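Local coordinates for protein C.Elegans p53 tumor suppressor-like transcription factor (Caenorhabditis elegans, PDB 1T4W) that activates transcription by binding the same DNA consensus sequence as p53, promotes apoptosis under genotoxic stress and helps ensure proper meiotic chromosome segregation, at residues A[6-11]-A[19-24]; A[28-33]-A[186-191]; A[158-161]-A[165-168]. One frame throughout, in Å; residues are numbered along the deposited sequence.

Interaction 1 (A[6-11]-A[19-24])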
ATOM      1  N   ILE A   6      -7.381  -1.926  -5.167  1.00 19.80           N
ATOM      2  CA  ILE A   6      -6.497  -0.815  -4.895  1.00 20.76           C
ATOM      3  C   ILE A   6      -5.658  -0.659  -6.175  1.00 21.56           C
ATOM      4  O   ILE A   6      -5.232  -1.641  -6.760  1.00 20.26           O
ATOM      5  CB  ILE A   6      -5.614  -1.042  -3.639  1.00 18.88           C
ATOM      6  CG1 ILE A   6      -4.651   0.136  -3.498  1.00 23.36           C
ATOM      7  CG2 ILE A   6      -4.895  -2.402  -3.704  1.00 20.21           C
ATOM      8  CD1 ILE A   6      -3.916   0.224  -2.171  1.00 15.00           C
ATOM      9  N   ASP A   7      -5.472   0.573  -6.639  1.00 17.61           N
ATOM     10  CA  ASP A   7      -4.697   0.812  -7.853  1.00 24.20           C
ATOM     11  C   ASP A   7      -4.021   2.167  -7.772  1.00 20.67           C
ATOM     12  O   ASP A   7      -4.377   2.990  -6.937  1.00 18.39           O
ATOM     13  CB  ASP A   7      -5.609   0.829  -9.085  1.00 22.29           C
ATOM     14  CG  ASP A   7      -6.185  -0.517  -9.411  1.00 33.40           C
ATOM     15  OD1 ASP A   7      -5.462  -1.346 -10.011  1.00 33.90           O
ATOM     16  OD2 ASP A   7      -7.368  -0.737  -9.058  1.00 31.21           O
ATOM     17  N   VAL A   8      -3.046   2.417  -8.634  1.00 23.46           N
ATOM     18  CA  VAL A   8      -2.453   3.751  -8.631  1.00 29.36           C
ATOM     19  C   VAL A   8      -3.295   4.515  -9.667  1.00 29.13           C
ATOM     20  O   VAL A   8      -3.985   3.901 -10.468  1.00 34.90           O
ATOM     21  CB  VAL A   8      -0.972   3.748  -9.083  1.00 30.90           C
ATOM     22  CG1 VAL A   8      -0.127   2.884  -8.127  1.00 22.25           C
ATOM     23  CG2 VAL A   8      -0.878   3.253 -10.526  1.00 43.55           C
ATOM     24  N   LEU A   9      -3.273   5.839  -9.629  1.00 29.66           N
ATOM     25  CA  LEU A   9      -4.013   6.626 -10.611  1.00 23.18           C
ATOM     26  C   LEU A   9      -3.185   6.562 -11.897  1.00 30.39           C
ATOM     27  O   LEU A   9      -2.256   7.335 -12.076  1.00 27.81           O
ATOM     28  CB  LEU A   9      -4.141   8.068 -10.134  1.00 25.28           C
ATOM     29  CG  LEU A   9      -4.956   9.039 -10.986  1.00 45.38           C
ATOM     30  CD1 LEU A   9      -6.353   8.463 -11.247  1.00 51.23           C
ATOM     31  CD2 LEU A   9      -5.056  10.376 -10.258  1.00 45.10           C
ATOM     32  N   LYS A  10      -3.539   5.631 -12.776  1.00 25.42           N
ATOM     33  CA  LYS A  10      -2.822   5.390 -14.017  1.00 45.45           C
ATOM     34  C   LYS A  10      -2.468   6.586 -14.874  1.00 49.50           C
ATOM     35  O   LYS A  10      -1.352   6.674 -15.386  1.00 45.64           O
ATOM     36  CB  LYS A  10      -3.580   4.355 -14.850  1.00 47.54           C
ATOM     37  CG  LYS A  10      -3.548   2.962 -14.227  1.00 58.61           C
ATOM     38  CD  LYS A  10      -2.119   2.585 -13.812  1.00 66.47           C
ATOM     39  CE  LYS A  10      -1.139   2.663 -15.000  1.00 75.40           C
ATOM     40  NZ  LYS A  10       0.226   3.167 -14.633  1.00 41.01           N
ATOM     41  N   GLN A  11      -3.404   7.508 -15.033  1.00 43.57           N
ATOM     42  CA  GLN A  11      -3.148   8.688 -15.841  1.00 54.86           C
ATOM     43  C   GLN A  11      -1.780   9.257 -15.504  1.00 49.10           C
ATOM     44  O   GLN A  11      -0.911   9.364 -16.363  1.00 58.88           O
ATOM     45  CB  GLN A  11      -4.213   9.766 -15.591  1.00 62.97           C
ATOM     46  CG  GLN A  11      -5.640   9.386 -15.972  1.00 70.36           C
ATOM     47  CD  GLN A  11      -6.330   8.505 -14.940  1.00 77.20           C
ATOM     48  OE1 GLN A  11      -5.999   7.325 -14.779  1.00 71.71           O
ATOM     49  NE2 GLN A  11      -7.300   9.081 -14.232  1.00 77.09           N
ATOM     50  N   MET A  19       7.904   6.593 -10.784  1.00 24.96           N
ATOM     51  CA  MET A  19       7.110   5.430 -10.379  1.00 22.21           C
ATOM     52  C   MET A  19       6.525   4.745 -11.589  1.00 18.88           C
ATOM     53  O   MET A  19       6.395   5.350 -12.647  1.00 23.94           O
ATOM     54  CB  MET A  19       5.982   5.865  -9.446  1.00 15.85           C
ATOM     55  CG  MET A  19       5.150   7.012 -10.023  1.00 25.54           C
ATOM     56  SD  MET A  19       4.099   7.802  -8.783  1.00 25.88           S
ATOM     57  CE  MET A  19       5.362   8.681  -7.804  1.00 21.30           C
ATOM     58  N   ALA A  20       6.134   3.490 -11.406  1.00 21.77           N
ATOM     59  CA  ALA A  20       5.580   2.680 -12.478  1.00 22.91           C
ATOM     60  C   ALA A  20       4.764   1.558 -11.844  1.00 29.26           C
ATOM     61  O   ALA A  20       5.088   1.071 -10.756  1.00 21.93           O
ATOM     62  CB  ALA A  20       6.706   2.094 -13.308  1.00 15.63           C
ATOM     63  N   PHE A  21       3.722   1.140 -12.547  1.00 27.10           N
ATOM     64  CA  PHE A  21       2.817   0.106 -12.066  1.00 28.96           C
ATOM     65  C   PHE A  21       2.618  -0.934 -13.143  1.00 30.45           C
ATOM     66  O   PHE A  21       2.646  -0.616 -14.328  1.00 32.62           O
ATOM     67  CB  PHE A  21       1.474   0.755 -11.696  1.00 30.72           C
ATOM     68  CG  PHE A  21       0.425  -0.219 -11.238  1.00 47.67           C
ATOM     69  CD1 PHE A  21      -0.189  -1.085 -12.145  1.00 56.48           C
ATOM     70  CD2 PHE A  21       0.068  -0.292  -9.895  1.00 53.62           C
ATOM     71  CE1 PHE A  21      -1.138  -2.011 -11.716  1.00 56.70           C
ATOM     72  CE2 PHE A  21      -0.880  -1.214  -9.457  1.00 46.19           C
ATOM     73  CZ  PHE A  21      -1.481  -2.075 -10.368  1.00 56.49           C
ATOM     74  N   ALA A  22       2.436  -2.185 -12.741  1.00 23.51           N
ATOM     75  CA  ALA A  22       2.196  -3.233 -13.719  1.00 23.63           C
ATOM     76  C   ALA A  22       1.445  -4.376 -13.053  1.00 31.47           C
ATOM     77  O   ALA A  22       1.324  -4.436 -11.821  1.00 22.33           O
ATOM     78  CB  ALA A  22       3.519  -3.748 -14.320  1.00 23.29           C
ATOM     79  N   ILE A  23       0.946  -5.277 -13.887  1.00 26.42           N
ATOM     80  CA  ILE A  23       0.211  -6.439 -13.434  1.00 27.69           C
ATOM     81  C   ILE A  23       1.028  -7.600 -13.917  1.00 32.29           C
ATOM     82  O   ILE A  23       1.654  -7.502 -14.969  1.00 30.59           O
ATOM     83  CB  ILE A  23      -1.161  -6.543 -14.109  1.00 34.40           C
ATOM     84  CG1 ILE A  23      -1.978  -5.274 -13.862  1.00 41.33           C
ATOM     85  CG2 ILE A  23      -1.889  -7.759 -13.576  1.00 43.65           C
ATOM     86  CD1 ILE A  23      -2.403  -5.066 -12.434  1.00 42.30           C
ATOM     87  N   SER A  24       1.034  -8.692 -13.158  1.00 21.12           N
ATOM     88  CA  SER A  24       1.783  -9.864 -13.570  1.00 24.09           C
ATOM     89  C   SER A  24       0.876 -10.692 -14.470  1.00 42.56           C
ATOM     90  O   SER A  24      -0.298 -10.358 -14.652  1.00 35.31           O
ATOM     91  CB  SER A  24       2.197 -10.697 -12.359  1.00 31.23           C
ATOM     92  OG  SER A  24       1.076 -11.321 -11.754  1.00 24.37           O
TER
HETATM   93  O   HOH W   1       3.105   2.672 -14.882  1.00 34.96           O
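Phe21 reaches out from strand 19-23 to meet Val8, at the end of strand 3-8, where two beta sheets of the p53-like DNA-binding domain come together. Strand 3-8 is an outermost strand of the four-stranded sheet and strand 19-23 one of the seven-stranded sheet; no hydrogen bond passes directly between the two segments, so side chains and one water make the join. Val8 turns its CB toward Phe21 and offers both branches: CG2 lies 3.6 Å from Phe21 CB, while CG1 comes equally near to Phe21 CD2. A branched, compact valine suits a place where two methyls must fit against the root of a ring. Phe21 has CG anti to the backbone N (chi1 178°), which swings the ring along the strand and brings its far end beside Asp7. There Asp7 OD1 stands 4.1 Å from Phe21 CZ, the carboxylate plane turned 53° from the ring; its strong partner is the salt-bridged Lys29 of the next strand, whose side chain also packs on Phe21. Val13 of helix 10-13 touches both Val8 and Phe21. With an alanine in place of Phe21 the CB contact to Val8 CG2 would remain, but Val8 CG1 would probably lose the ring it packs on, and a gap would be likely to open beside the Asp7-Lys29 pair. Lys10 comes from the first turn of the helix, its chain crossing that of Phe21 at about a right angle. Bends at chi2 and chi3 curl it back toward Phe21 CB, a path that a long, flexible lysine can follow. Its NZ stops 4.0 Å from Phe21 CB and donates a hydrogen bond to a water at 2.9 Å, and that same water accepts the backbone N-H of Phe21, also at 2.9 Å.

Interaction 2 (A[28-33]-A[186-191])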
ATOM      1  N   GLU A  28      -1.612 -10.016 -10.554  1.00 33.16           N
ATOM      2  CA  GLU A  28      -1.304  -9.409  -9.274  1.00 27.00           C
ATOM      3  C   GLU A  28      -0.665  -8.059  -9.576  1.00 22.74           C
ATOM      4  O   GLU A  28      -0.054  -7.872 -10.637  1.00 19.13           O
ATOM      5  CB  GLU A  28      -0.369 -10.326  -8.508  1.00 24.17           C
ATOM      6  CG  GLU A  28      -1.012 -11.687  -8.315  1.00 33.07           C
ATOM      7  CD  GLU A  28      -0.314 -12.533  -7.284  1.00 46.86           C
ATOM      8  OE1 GLU A  28       0.858 -12.921  -7.510  1.00 34.90           O
ATOM      9  OE2 GLU A  28      -0.951 -12.806  -6.243  1.00 55.80           O
ATOM     10  N   LYS A  29      -0.795  -7.120  -8.650  1.00 22.21           N
ATOM     11  CA  LYS A  29      -0.295  -5.774  -8.872  1.00 18.47           C
ATOM     12  C   LYS A  29       1.076  -5.458  -8.309  1.00 19.84           C
ATOM     13  O   LYS A  29       1.379  -5.789  -7.165  1.00 20.87           O
ATOM     14  CB  LYS A  29      -1.326  -4.793  -8.351  1.00 23.48           C
ATOM     15  CG  LYS A  29      -2.710  -5.140  -8.898  1.00 30.53           C
ATOM     16  CD  LYS A  29      -3.748  -4.166  -8.464  1.00 25.09           C
ATOM     17  CE  LYS A  29      -5.086  -4.517  -9.113  1.00 25.70           C
ATOM     18  NZ  LYS A  29      -6.106  -3.635  -8.554  1.00 27.95           N
ATOM     19  N   TYR A  30       1.887  -4.787  -9.122  1.00 19.62           N
ATOM     20  CA  TYR A  30       3.254  -4.421  -8.739  1.00 26.44           C
ATOM     21  C   TYR A  30       3.512  -2.935  -8.892  1.00 23.20           C
ATOM     22  O   TYR A  30       3.167  -2.321  -9.902  1.00 21.92           O
ATOM     23  CB  TYR A  30       4.275  -5.179  -9.598  1.00 20.23           C
ATOM     24  CG  TYR A  30       4.267  -6.679  -9.397  1.00 18.01           C
ATOM     25  CD1 TYR A  30       3.146  -7.443  -9.722  1.00 17.79           C
ATOM     26  CD2 TYR A  30       5.381  -7.331  -8.859  1.00 14.42           C
ATOM     27  CE1 TYR A  30       3.130  -8.823  -9.517  1.00 21.00           C
ATOM     28  CE2 TYR A  30       5.378  -8.706  -8.651  1.00 20.21           C
ATOM     29  CZ  TYR A  30       4.253  -9.444  -8.983  1.00 30.08           C
ATOM     30  OH  TYR A  30       4.272 -10.803  -8.802  1.00 29.74           O
ATOM     31  N   LEU A  31       4.128  -2.354  -7.876  1.00 21.04           N
ATOM     32  CA  LEU A  31       4.472  -0.939  -7.908  1.00 18.04           C
ATOM     33  C   LEU A  31       5.972  -0.734  -7.650  1.00 17.73           C
ATOM     34  O   LEU A  31       6.554  -1.383  -6.779  1.00 16.98           O
ATOM     35  CB  LEU A  31       3.689  -0.163  -6.832  1.00 16.18           C
ATOM     36  CG  LEU A  31       4.188   1.267  -6.554  1.00 23.61           C
ATOM     37  CD1 LEU A  31       3.770   2.191  -7.697  1.00 19.82           C
ATOM     38  CD2 LEU A  31       3.602   1.774  -5.225  1.00 20.59           C
ATOM     39  N   TRP A  32       6.592   0.148  -8.425  1.00 18.04           N
ATOM     40  CA  TRP A  32       7.993   0.503  -8.207  1.00 20.58           C
ATOM     41  C   TRP A  32       7.922   2.011  -8.114  1.00 21.58           C
ATOM     42  O   TRP A  32       7.261   2.641  -8.940  1.00 19.06           O
ATOM     43  CB  TRP A  32       8.893   0.122  -9.393  1.00 19.19           C
ATOM     44  CG  TRP A  32       8.960  -1.368  -9.687  1.00 17.39           C
ATOM     45  CD1 TRP A  32       9.917  -2.255  -9.275  1.00 18.72           C
ATOM     46  CD2 TRP A  32       8.024  -2.116 -10.459  1.00 13.65           C
ATOM     47  NE1 TRP A  32       9.639  -3.516  -9.755  1.00 11.74           N
ATOM     48  CE2 TRP A  32       8.478  -3.458 -10.483  1.00 17.99           C
ATOM     49  CE3 TRP A  32       6.838  -1.784 -11.132  1.00 17.56           C
ATOM     50  CZ2 TRP A  32       7.787  -4.469 -11.155  1.00 15.58           C
ATOM     51  CZ3 TRP A  32       6.151  -2.789 -11.801  1.00 19.02           C
ATOM     52  CH2 TRP A  32       6.630  -4.117 -11.809  1.00 19.93           C
ATOM     53  N   THR A  33       8.582   2.593  -7.120  1.00 16.37           N
ATOM     54  CA  THR A  33       8.580   4.059  -6.965  1.00 15.26           C
ATOM     55  C   THR A  33       9.849   4.487  -6.242  1.00 23.20           C
ATOM     56  O   THR A  33      10.478   3.677  -5.560  1.00 20.86           O
ATOM     57  CB  THR A  33       7.354   4.529  -6.114  1.00 11.40           C
ATOM     58  OG1 THR A  33       7.439   5.934  -5.835  1.00 17.09           O
ATOM     59  CG2 THR A  33       7.310   3.765  -4.795  1.00 15.21           C
ATOM     60  N   LYS A 186      10.539  -2.221 -16.387  1.00 20.89           N
ATOM     61  CA  LYS A 186      10.766  -2.735 -17.735  1.00 17.76           C
ATOM     62  C   LYS A 186      11.254  -4.177 -17.717  1.00 24.79           C
ATOM     63  O   LYS A 186      10.807  -5.012 -18.535  1.00 19.90           O
ATOM     64  CB  LYS A 186      11.749  -1.839 -18.494  1.00 23.83           C
ATOM     65  CG  LYS A 186      12.153  -2.330 -19.899  1.00 21.26           C
ATOM     66  CD  LYS A 186      10.956  -2.588 -20.836  1.00 29.54           C
ATOM     67  CE  LYS A 186      10.124  -1.355 -21.128  1.00 22.68           C
ATOM     68  NZ  LYS A 186       9.375  -1.532 -22.454  1.00 30.22           N
ATOM     69  N   ASN A 187      12.169  -4.476 -16.800  1.00 20.80           N
ATOM     70  CA  ASN A 187      12.675  -5.838 -16.680  1.00 21.70           C
ATOM     71  C   ASN A 187      11.503  -6.748 -16.331  1.00 24.18           C
ATOM     72  O   ASN A 187      11.367  -7.842 -16.874  1.00 20.21           O
ATOM     73  CB  ASN A 187      13.740  -5.941 -15.577  1.00 20.05           C
ATOM     74  CG  ASN A 187      15.078  -5.374 -16.011  1.00 19.29           C
ATOM     75  OD1 ASN A 187      15.316  -5.211 -17.192  1.00 20.41           O
ATOM     76  ND2 ASN A 187      15.965  -5.104 -15.055  1.00 18.50           N
ATOM     77  N   PHE A 188      10.666  -6.304 -15.403  1.00 19.98           N
ATOM     78  CA  PHE A 188       9.516  -7.116 -15.013  1.00 24.12           C
ATOM     79  C   PHE A 188       8.581  -7.410 -16.190  1.00 21.50           C
ATOM     80  O   PHE A 188       8.188  -8.560 -16.410  1.00 21.87           O
ATOM     81  CB  PHE A 188       8.722  -6.420 -13.903  1.00 22.01           C
ATOM     82  CG  PHE A 188       7.483  -7.174 -13.473  1.00 28.07           C
ATOM     83  CD1 PHE A 188       7.549  -8.137 -12.477  1.00 30.63           C
ATOM     84  CD2 PHE A 188       6.245  -6.885 -14.040  1.00 24.05           C
ATOM     85  CE1 PHE A 188       6.394  -8.794 -12.043  1.00 39.71           C
ATOM     86  CE2 PHE A 188       5.084  -7.538 -13.613  1.00 25.92           C
ATOM     87  CZ  PHE A 188       5.159  -8.483 -12.619  1.00 25.67           C
ATOM     88  N   CYS A 189       8.208  -6.372 -16.938  1.00 20.22           N
ATOM     89  CA  CYS A 189       7.322  -6.553 -18.075  1.00 16.77           C
ATOM     90  C   CYS A 189       7.911  -7.498 -19.136  1.00 26.75           C
ATOM     91  O   CYS A 189       7.218  -8.402 -19.617  1.00 22.85           O
ATOM     92  CB  CYS A 189       6.978  -5.191 -18.690  1.00 18.80           C
ATOM     93  SG  CYS A 189       5.944  -4.184 -17.595  1.00 26.75           S
ATOM     94  N   GLU A 190       9.187  -7.313 -19.482  1.00 21.54           N
ATOM     95  CA  GLU A 190       9.836  -8.177 -20.484  1.00 23.18           C
ATOM     96  C   GLU A 190       9.862  -9.620 -20.010  1.00 29.76           C
ATOM     97  O   GLU A 190       9.627 -10.528 -20.800  1.00 26.62           O
ATOM     98  CB  GLU A 190      11.277  -7.722 -20.774  1.00 21.61           C
ATOM     99  CG  GLU A 190      11.374  -6.385 -21.506  1.00 32.26           C
ATOM    100  CD  GLU A 190      10.962  -6.483 -22.972  1.00 47.05           C
ATOM    101  OE1 GLU A 190      11.632  -7.216 -23.728  1.00 46.15           O
ATOM    102  OE2 GLU A 190       9.973  -5.835 -23.368  1.00 44.92           O
ATOM    103  N   ARG A 191      10.162  -9.842 -18.730  1.00 22.34           N
ATOM    104  CA  ARG A 191      10.193 -11.205 -18.212  1.00 24.12           C
ATOM    105  C   ARG A 191       8.796 -11.844 -18.250  1.00 37.31           C
ATOM    106  O   ARG A 191       8.652 -13.009 -18.630  1.00 29.36           O
ATOM    107  CB  ARG A 191      10.759 -11.236 -16.782  1.00 34.23           C
ATOM    108  CG  ARG A 191      12.273 -11.097 -16.740  1.00 53.13           C
ATOM    109  CD  ARG A 191      12.863 -11.293 -15.344  1.00 65.03           C
ATOM    110  NE  ARG A 191      12.739 -10.118 -14.473  1.00 70.35           N
ATOM    111  CZ  ARG A 191      11.686  -9.862 -13.698  1.00 69.50           C
ATOM    112  NH1 ARG A 191      10.656 -10.699 -13.681  1.00 74.68           N
ATOM    113  NH2 ARG A 191      11.664  -8.779 -12.930  1.00 29.98           N
TER
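Over one face of the Tyr30 ring lies the end of Phe188, with Phe188 CZ 3.5 Å above the plane and over the ring's centre, while Glu28 O sits at the Tyr30 edge, in plane. Trp32 meets Phe188 differently: its own edge has Phe188 CD1 in plane, and its CH2 is over one face of the Phe188 ring. One phenylalanine is therefore used twice, its far end by Tyr30 and its near part by Trp32. Both pairs meet obliquely. The Tyr30 and Phe188 planes are inclined by 38° with centroids 4.4 Å apart, and the six-membered ring of Trp32 is turned 59° from Phe188 at a centroid distance of 5.2 Å. The closest atoms confirm the division of labour, Tyr30 CE2 to Phe188 CE1 at 3.5 Å and Trp32 CZ2 to Phe188 CB at the same distance.

This aromatic cluster fastens the C-terminal helix 181-194 to strand 29-33 of the larger sheet. Tyr30 and Trp32 are two residues apart on the strand, and both project toward the helix. In Phe188, with chi1 at 178°, CG lies on the far side of CB from the backbone nitrogen, and the ring reaches Tyr30 and Trp32. Ser24 touches both Tyr30 and Phe188, and Pro181 and Asp184 of the same helix pack on Trp32.

Large flat side chains suit this place because the helix backbone stands well off the sheet: the nearest CA atoms, those of Tyr30 and Phe188, are 9.3 Å apart. Tyrosine adds a hydroxyl, which is hydrogen-bonded to Lys173 NZ. Since no hydrogen bond crosses between the segments, their cohesion probably rests on dispersion and on the exclusion of water from three buried rings.

Interaction 3 (A[158-161]-A[165-168])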
ATOM      1  N   PHE A 158      -7.944  -2.297   4.139  1.00 19.66           N
ATOM      2  CA  PHE A 158      -9.052  -3.045   4.728  1.00 18.45           C
ATOM      3  C   PHE A 158     -10.229  -2.115   4.908  1.00 24.88           C
ATOM      4  O   PHE A 158     -10.067  -0.968   5.367  1.00 18.52           O
ATOM      5  CB  PHE A 158      -8.640  -3.582   6.108  1.00 14.23           C
ATOM      6  CG  PHE A 158      -7.421  -4.461   6.072  1.00 12.64           C
ATOM      7  CD1 PHE A 158      -7.538  -5.830   5.841  1.00 19.66           C
ATOM      8  CD2 PHE A 158      -6.150  -3.910   6.188  1.00 14.63           C
ATOM      9  CE1 PHE A 158      -6.386  -6.649   5.712  1.00 16.26           C
ATOM     10  CE2 PHE A 158      -4.999  -4.708   6.066  1.00 20.05           C
ATOM     11  CZ  PHE A 158      -5.116  -6.079   5.823  1.00 15.67           C
ATOM     12  N   LEU A 159     -11.407  -2.593   4.522  1.00 16.35           N
ATOM     13  CA  LEU A 159     -12.607  -1.804   4.716  1.00 25.08           C
ATOM     14  C   LEU A 159     -13.277  -2.418   5.941  1.00 18.08           C
ATOM     15  O   LEU A 159     -13.577  -3.614   5.938  1.00 18.30           O
ATOM     16  CB  LEU A 159     -13.531  -1.903   3.496  1.00 22.16           C
ATOM     17  CG  LEU A 159     -14.688  -0.888   3.499  1.00 21.08           C
ATOM     18  CD1 LEU A 159     -14.139   0.530   3.396  1.00 19.39           C
ATOM     19  CD2 LEU A 159     -15.620  -1.168   2.336  1.00 30.66           C
ATOM     20  N   ASP A 160     -13.469  -1.619   6.996  1.00 15.03           N
ATOM     21  CA  ASP A 160     -14.108  -2.108   8.224  1.00 14.84           C
ATOM     22  C   ASP A 160     -15.506  -1.535   8.416  1.00 30.68           C
ATOM     23  O   ASP A 160     -15.769  -0.385   8.038  1.00 22.53           O
ATOM     24  CB  ASP A 160     -13.339  -1.693   9.469  1.00 16.69           C
ATOM     25  CG  ASP A 160     -11.994  -2.391   9.626  1.00 24.61           C
ATOM     26  OD1 ASP A 160     -11.719  -3.432   8.988  1.00 18.82           O
ATOM     27  OD2 ASP A 160     -11.207  -1.861  10.419  1.00 22.30           O
ATOM     28  N   ASP A 161     -16.390  -2.317   9.039  1.00 28.82           N
ATOM     29  CA  ASP A 161     -17.736  -1.828   9.331  1.00 35.09           C
ATOM     30  C   ASP A 161     -17.672  -1.022  10.630  1.00 26.92           C
ATOM     31  O   ASP A 161     -16.585  -0.798  11.170  1.00 27.99           O
ATOM     32  CB  ASP A 161     -18.734  -2.985   9.459  1.00 30.46           C
ATOM     33  CG  ASP A 161     -18.466  -3.881  10.654  1.00 25.27           C
ATOM     34  OD1 ASP A 161     -17.661  -3.532  11.543  1.00 33.88           O
ATOM     35  OD2 ASP A 161     -19.078  -4.959  10.692  1.00 32.98           O
ATOM     36  N   ASN A 165     -15.179  -4.774  12.210  1.00 19.79           N
ATOM     37  CA  ASN A 165     -14.955  -6.040  11.508  1.00 23.77           C
ATOM     38  C   ASN A 165     -14.531  -5.723  10.080  1.00 27.87           C
ATOM     39  O   ASN A 165     -15.151  -4.871   9.408  1.00 20.36           O
ATOM     40  CB  ASN A 165     -16.237  -6.873  11.432  1.00 29.07           C
ATOM     41  CG  ASN A 165     -16.797  -7.209  12.796  1.00 39.77           C
ATOM     42  OD1 ASN A 165     -16.164  -7.912  13.583  1.00 32.00           O
ATOM     43  ND2 ASN A 165     -17.992  -6.703  13.086  1.00 28.22           N
ATOM     44  N   GLU A 166     -13.472  -6.390   9.630  1.00 19.66           N
ATOM     45  CA  GLU A 166     -12.998  -6.234   8.258  1.00 18.95           C
ATOM     46  C   GLU A 166     -14.073  -6.864   7.371  1.00 27.12           C
ATOM     47  O   GLU A 166     -14.502  -7.992   7.636  1.00 22.20           O
ATOM     48  CB  GLU A 166     -11.692  -6.995   8.039  1.00 23.16           C
ATOM     49  CG  GLU A 166     -11.317  -7.129   6.565  1.00 18.71           C
ATOM     50  CD  GLU A 166     -10.208  -8.157   6.310  1.00 20.83           C
ATOM     51  OE1 GLU A 166      -9.339  -8.341   7.188  1.00 17.30           O
ATOM     52  OE2 GLU A 166     -10.189  -8.768   5.220  1.00 15.29           O
ATOM     53  N   ILE A 167     -14.535  -6.144   6.348  1.00 22.24           N
ATOM     54  CA  ILE A 167     -15.529  -6.738   5.454  1.00 19.34           C
ATOM     55  C   ILE A 167     -14.964  -6.945   4.039  1.00 17.11           C
ATOM     56  O   ILE A 167     -15.479  -7.767   3.270  1.00 20.58           O
ATOM     57  CB  ILE A 167     -16.871  -5.928   5.411  1.00 28.43           C
ATOM     58  CG1 ILE A 167     -16.653  -4.511   4.902  1.00 28.06           C
ATOM     59  CG2 ILE A 167     -17.489  -5.868   6.813  1.00 30.83           C
ATOM     60  CD1 ILE A 167     -17.977  -3.734   4.762  1.00 41.40           C
ATOM     61  N   LEU A 168     -13.892  -6.226   3.710  1.00 17.99           N
ATOM     62  CA  LEU A 168     -13.220  -6.372   2.407  1.00 23.08           C
ATOM     63  C   LEU A 168     -11.772  -5.976   2.576  1.00 20.64           C
ATOM     64  O   LEU A 168     -11.434  -5.245   3.506  1.00 19.58           O
ATOM     65  CB  LEU A 168     -13.829  -5.458   1.337  1.00 21.26           C
ATOM     66  CG  LEU A 168     -15.166  -5.806   0.666  1.00 25.67           C
ATOM     67  CD1 LEU A 168     -15.699  -4.574  -0.065  1.00 21.06           C
ATOM     68  CD2 LEU A 168     -14.978  -6.955  -0.303  1.00 25.94           C
TER
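Backbone hydrogen bonds join Leu159 to two consecutive residues of the facing strand. Leu159 N donates to Leu168 O at 2.8 Å, and Leu159 O takes the N-H of Ile167 at 2.7 Å, almost straight at 178°. The same oxygen also receives a weak bond from Leu168 N, and Asp161 N donates to Asn165 O.

Ile167 and Leu168 thus both face Leu159, a classic beta bulge, at the turn end of the hairpin formed by strands 152-160 and 166-177 in the larger sheet of the p53-like fold. The register slips by one between Leu159 and Asp160, which pairs with Glu166.

Polar side chains close the hairpin. Asp161 has CG between its backbone N and carbonyl carbon (chi1 66°), which folds the carboxylate back to Asn165. Asp161 OD1 accepts Asn165 N from above the carboxylate plane at 2.9 Å; Asp161 OD2 uses its syn lone pair for Asn165 ND2 at 3.2 Å. The side-chain amide of asparagine adds a second donor to the backbone N-H, so both carboxylate oxygens are used. Asp160 and Glu166, neighbours of like charge, are each salt-bridged to an arginine, Arg59 and Arg76 respectively; Glu166 OE1 also lies 3.4 Å from Phe158 CD1, oblique to the ring.

Among apolar contacts, Leu159 and Leu168 lie side by side, pointing the same way, toward Met4 and Trp45. Leu159 CD2 is 4.2 Å from Leu168 CD1 and equally far from Ile167 CD1.

Interactions 1 and 2 adjoin, their centres 9 Å apart, on neighbouring strands 19-23 and 29-33: Ala22 O probably accepts a hydrogen bond from Tyr30 N. Interaction 3 lies at the other side of the chain's centre from interaction 2, with their centres about 29 Å apart, and 23 Å from interaction 1. All three reach the seven-stranded sheet, where strand 29-33 runs beside strand 166-177. Along the chain interaction 1 closes first; interaction 2 then spans a long excursion within which the hairpin of interaction 3 forms. The shared sheet is thus joined to the smaller sheet, to the C-terminal helix and across a hairpin within one DNA-binding domain.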